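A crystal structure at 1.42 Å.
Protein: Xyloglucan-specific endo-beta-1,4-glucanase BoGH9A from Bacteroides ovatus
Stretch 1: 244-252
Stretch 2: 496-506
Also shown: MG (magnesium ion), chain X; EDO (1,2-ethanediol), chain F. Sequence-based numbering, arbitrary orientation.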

# COMPACT_ATOMS: atom_id res chain seq x y z
N PHE A 244 -11.12 -6.32 -22.56
CA PHE A 244 -9.90 -7.09 -22.39
C PHE A 244 -8.76 -6.19 -21.90
O PHE A 244 -8.73 -5.00 -22.19
CB PHE A 244 -9.43 -7.71 -23.72
CG PHE A 244 -10.34 -8.79 -24.26
CD1 PHE A 244 -10.28 -10.08 -23.75
CD2 PHE A 244 -11.22 -8.51 -25.29
CE1 PHE A 244 -11.11 -11.07 -24.25
CE2 PHE A 244 -12.05 -9.51 -25.79
CZ PHE A 244 -11.99 -10.79 -25.27
N PHE A 245 -7.79 -6.78 -21.24
CA PHE A 245 -6.54 -6.08 -20.98
C PHE A 245 -5.92 -5.69 -22.31
O PHE A 245 -5.92 -6.50 -23.25
CB PHE A 245 -5.56 -6.95 -20.21
CG PHE A 245 -5.95 -7.20 -18.79
CD1 PHE A 245 -6.14 -6.14 -17.91
CD2 PHE A 245 -6.05 -8.49 -18.31
CE1 PHE A 245 -6.47 -6.37 -16.58
CE2 PHE A 245 -6.37 -8.74 -16.99
CZ PHE A 245 -6.56 -7.66 -16.10
N GLU A 246 -5.41 -4.48 -22.39
CA GLU A 246 -4.62 -4.01 -23.51
C GLU A 246 -3.27 -4.70 -23.58
O GLU A 246 -2.79 -5.30 -22.61
CB GLU A 246 -4.40 -2.49 -23.39
CG GLU A 246 -5.67 -1.67 -23.34
CD GLU A 246 -6.34 -1.44 -24.70
OE1 GLU A 246 -6.10 -2.22 -25.65
OE2 GLU A 246 -7.12 -0.46 -24.81
N GLY A 247 -2.62 -4.63 -24.74
CA GLY A 247 -1.25 -5.06 -24.84
C GLY A 247 -0.35 -4.07 -24.12
O GLY A 247 -0.84 -3.12 -23.47
N PHE A 248 0.95 -4.31 -24.22
CA PHE A 248 1.96 -3.45 -23.60
C PHE A 248 2.25 -2.25 -24.51
O PHE A 248 3.31 -2.15 -25.13
CB PHE A 248 3.18 -4.27 -23.18
CG PHE A 248 2.97 -4.96 -21.85
CD1 PHE A 248 1.89 -5.82 -21.68
CD2 PHE A 248 3.76 -4.67 -20.76
CE1 PHE A 248 1.65 -6.42 -20.46
CE2 PHE A 248 3.52 -5.27 -19.52
CZ PHE A 248 2.46 -6.15 -19.38
N VAL A 249 1.27 -1.34 -24.53
CA VAL A 249 1.32 -0.16 -25.38
C VAL A 249 1.13 1.09 -24.53
O VAL A 249 0.66 1.01 -23.40
CB VAL A 249 0.21 -0.20 -26.44
CG1 VAL A 249 0.35 -1.47 -27.29
CG2 VAL A 249 -1.16 -0.17 -25.83
N LYS A 250 1.50 2.24 -25.08
CA LYS A 250 1.35 3.50 -24.37
C LYS A 250 -0.13 3.85 -24.22
O LYS A 250 -0.95 3.48 -25.04
CB LYS A 250 2.04 4.62 -25.14
CG LYS A 250 3.52 4.51 -25.32
CD LYS A 250 3.98 5.54 -26.36
CE LYS A 250 5.40 5.30 -26.85
NZ LYS A 250 6.39 5.92 -25.95
N PRO A 251 -0.48 4.61 -23.17
CA PRO A 251 -1.89 4.98 -23.05
C PRO A 251 -2.50 5.66 -24.29
O PRO A 251 -3.64 5.36 -24.66
CB PRO A 251 -1.89 5.93 -21.85
CG PRO A 251 -0.78 5.45 -21.01
CD PRO A 251 0.29 4.98 -21.97
N VAL A 252 -1.75 6.53 -24.96
CA VAL A 252 -2.29 7.22 -26.13
C VAL A 252 -2.57 6.28 -27.30
O VAL A 252 -3.33 6.64 -28.21
CB VAL A 252 -1.37 8.36 -26.59
CG1 VAL A 252 -1.34 9.46 -25.53
CG2 VAL A 252 0.01 7.85 -26.88
N PRO A 496 9.83 -4.09 -14.25
CA PRO A 496 8.53 -4.41 -13.68
C PRO A 496 7.45 -4.72 -14.70
O PRO A 496 7.47 -4.21 -15.82
CB PRO A 496 8.16 -3.13 -12.89
CG PRO A 496 8.93 -2.06 -13.60
CD PRO A 496 10.23 -2.70 -13.99
N HIS A 497 6.50 -5.54 -14.29
CA HIS A 497 5.31 -5.81 -15.06
C HIS A 497 4.40 -4.62 -14.89
O HIS A 497 3.54 -4.59 -14.00
CB HIS A 497 4.67 -7.11 -14.56
CG HIS A 497 3.38 -7.47 -15.24
ND1 HIS A 497 2.16 -6.99 -14.83
CD2 HIS A 497 3.13 -8.29 -16.30
CE1 HIS A 497 1.21 -7.46 -15.63
NE2 HIS A 497 1.78 -8.26 -16.52
N HIS A 498 4.61 -3.63 -15.75
CA HIS A 498 3.97 -2.32 -15.60
C HIS A 498 3.86 -1.75 -16.99
O HIS A 498 4.88 -1.38 -17.59
CB HIS A 498 4.89 -1.43 -14.74
CG HIS A 498 4.31 -0.11 -14.36
ND1 HIS A 498 5.09 1.00 -14.10
CD2 HIS A 498 3.03 0.27 -14.11
CE1 HIS A 498 4.32 2.00 -13.73
NE2 HIS A 498 3.06 1.59 -13.73
N ARG A 499 2.66 -1.66 -17.52
CA ARG A 499 2.52 -1.21 -18.90
C ARG A 499 3.08 0.20 -19.10
O ARG A 499 3.66 0.48 -20.14
CB ARG A 499 1.08 -1.29 -19.39
CG ARG A 499 0.61 -2.72 -19.72
CD ARG A 499 -0.88 -2.76 -19.98
NE ARG A 499 -1.36 -4.09 -20.37
CZ ARG A 499 -1.52 -5.10 -19.53
NH1 ARG A 499 -1.20 -4.95 -18.25
NH2 ARG A 499 -1.99 -6.26 -19.97
N LEU A 500 2.98 1.08 -18.10
CA LEU A 500 3.58 2.40 -18.29
C LEU A 500 5.09 2.36 -18.46
O LEU A 500 5.64 2.96 -19.39
CB LEU A 500 3.25 3.33 -17.12
CG LEU A 500 1.83 3.89 -17.04
CD1 LEU A 500 1.68 4.73 -15.76
CD2 LEU A 500 1.43 4.72 -18.22
N SER A 501 5.80 1.68 -17.57
CA SER A 501 7.26 1.61 -17.67
C SER A 501 7.70 0.82 -18.91
O SER A 501 8.79 1.06 -19.46
CB SER A 501 7.88 0.97 -16.43
OG SER A 501 7.69 1.80 -15.28
N ALA A 502 6.89 -0.16 -19.31
CA ALA A 502 7.31 -1.08 -20.37
C ALA A 502 7.10 -0.46 -21.74
O ALA A 502 7.79 -0.84 -22.69
CB ALA A 502 6.56 -2.41 -20.26
N SER A 503 6.17 0.47 -21.86
CA SER A 503 5.82 1.03 -23.17
C SER A 503 6.38 2.41 -23.41
O SER A 503 6.22 2.96 -24.51
CB SER A 503 4.32 1.06 -23.37
OG SER A 503 3.71 1.95 -22.45
N ASP A 504 7.02 3.01 -22.42
CA ASP A 504 7.66 4.28 -22.65
C ASP A 504 8.96 3.94 -23.34
O ASP A 504 9.24 2.78 -23.59
CB ASP A 504 7.82 5.12 -21.38
CG ASP A 504 8.72 4.48 -20.32
OD1 ASP A 504 9.54 3.60 -20.61
OD2 ASP A 504 8.61 4.92 -19.15
N ASP A 505 9.75 4.94 -23.65
CA ASP A 505 10.99 4.66 -24.34
C ASP A 505 12.12 5.04 -23.41
O ASP A 505 13.14 5.56 -23.83
CB ASP A 505 11.00 5.41 -25.67
CG ASP A 505 9.84 5.00 -26.58
OD1 ASP A 505 9.70 3.78 -26.87
OD2 ASP A 505 9.05 5.88 -26.98
N ILE A 506 11.92 4.74 -22.13
CA ILE A 506 12.88 5.05 -21.08
C ILE A 506 13.33 3.76 -20.42
O ILE A 506 12.50 2.94 -20.02
CB ILE A 506 12.25 6.00 -20.04
CG1 ILE A 506 11.82 7.29 -20.74
CG2 ILE A 506 13.22 6.29 -18.91
CD1 ILE A 506 10.77 8.04 -20.03
MG MG X . 10.60 2.04 -19.73
C1 EDO F . -2.49 -8.92 -17.08
O1 EDO F . -2.05 -8.61 -18.42
C2 EDO F . -2.99 -7.68 -16.33
O2 EDO F . -1.89 -6.79 -16.15
O HOH W 1 10.29 3.17 -17.94
O HOH W 2 10.76 1.24 -21.63
O HOH W 3 11.49 0.60 -18.69

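Arg499 organises this contact. Its chi1 is m and its chi2 and chi3 are both t, so the side chain runs out almost fully extended from the first turn of the helix, and chi4 of 75° then turns the guanidinium so that its edge meets the loop backbone. There NE and NH2 of Arg499 each donate to O of Glu246 at 2.9 Å, and Arg499 NE also makes a weak bond to O of Gly247, 3.3 Å away. Arginine suits the place because its planar group offers several donors in one plane; the two outer nitrogens also bind the ethanediol, Arg499 NH1 to EDO O2 at 2.9 Å and Arg499 NH2 to EDO O1 at 2.8 Å.

Phe248, with chi1 m, brings its ring back toward the helix although its CA-to-CB bond points sideways. A flat aromatic ring suits this site because it offers a face and an edge at once. CG of Arg499 lies 3.6 Å from the centroid of the Phe248 ring, only 1° off the ring normal, a nearly ideal CH-pi contact. The ring's edge meets the face of His497, whose chi1 is t, with the planes at 68°, and Phe248 CD2 packs against Ala502 CB at 3.6 Å.

Ser503 adopts chi1 p, which turns OG back along the helix to donate to O of Arg499 at 2.7 Å. The hydroxyl thus finds an acceptor within its own stretch, although Ser503 OG lies only 3.3 Å from O of Val249.

Lys250 reaches across toward the end of the second stretch. Its long, flexible m, t, t chain carries the charge out, and the final m turn places NZ 2.9 Å from OD2 of Asp505 in a salt bridge; Lys250 NZ also donates weakly to Ser503 O at 3.3 Å. CG of Pro251 packs on CD2 of Leu500 at 3.6 Å, both apolar, although the leucine's CA-to-CB bond points away.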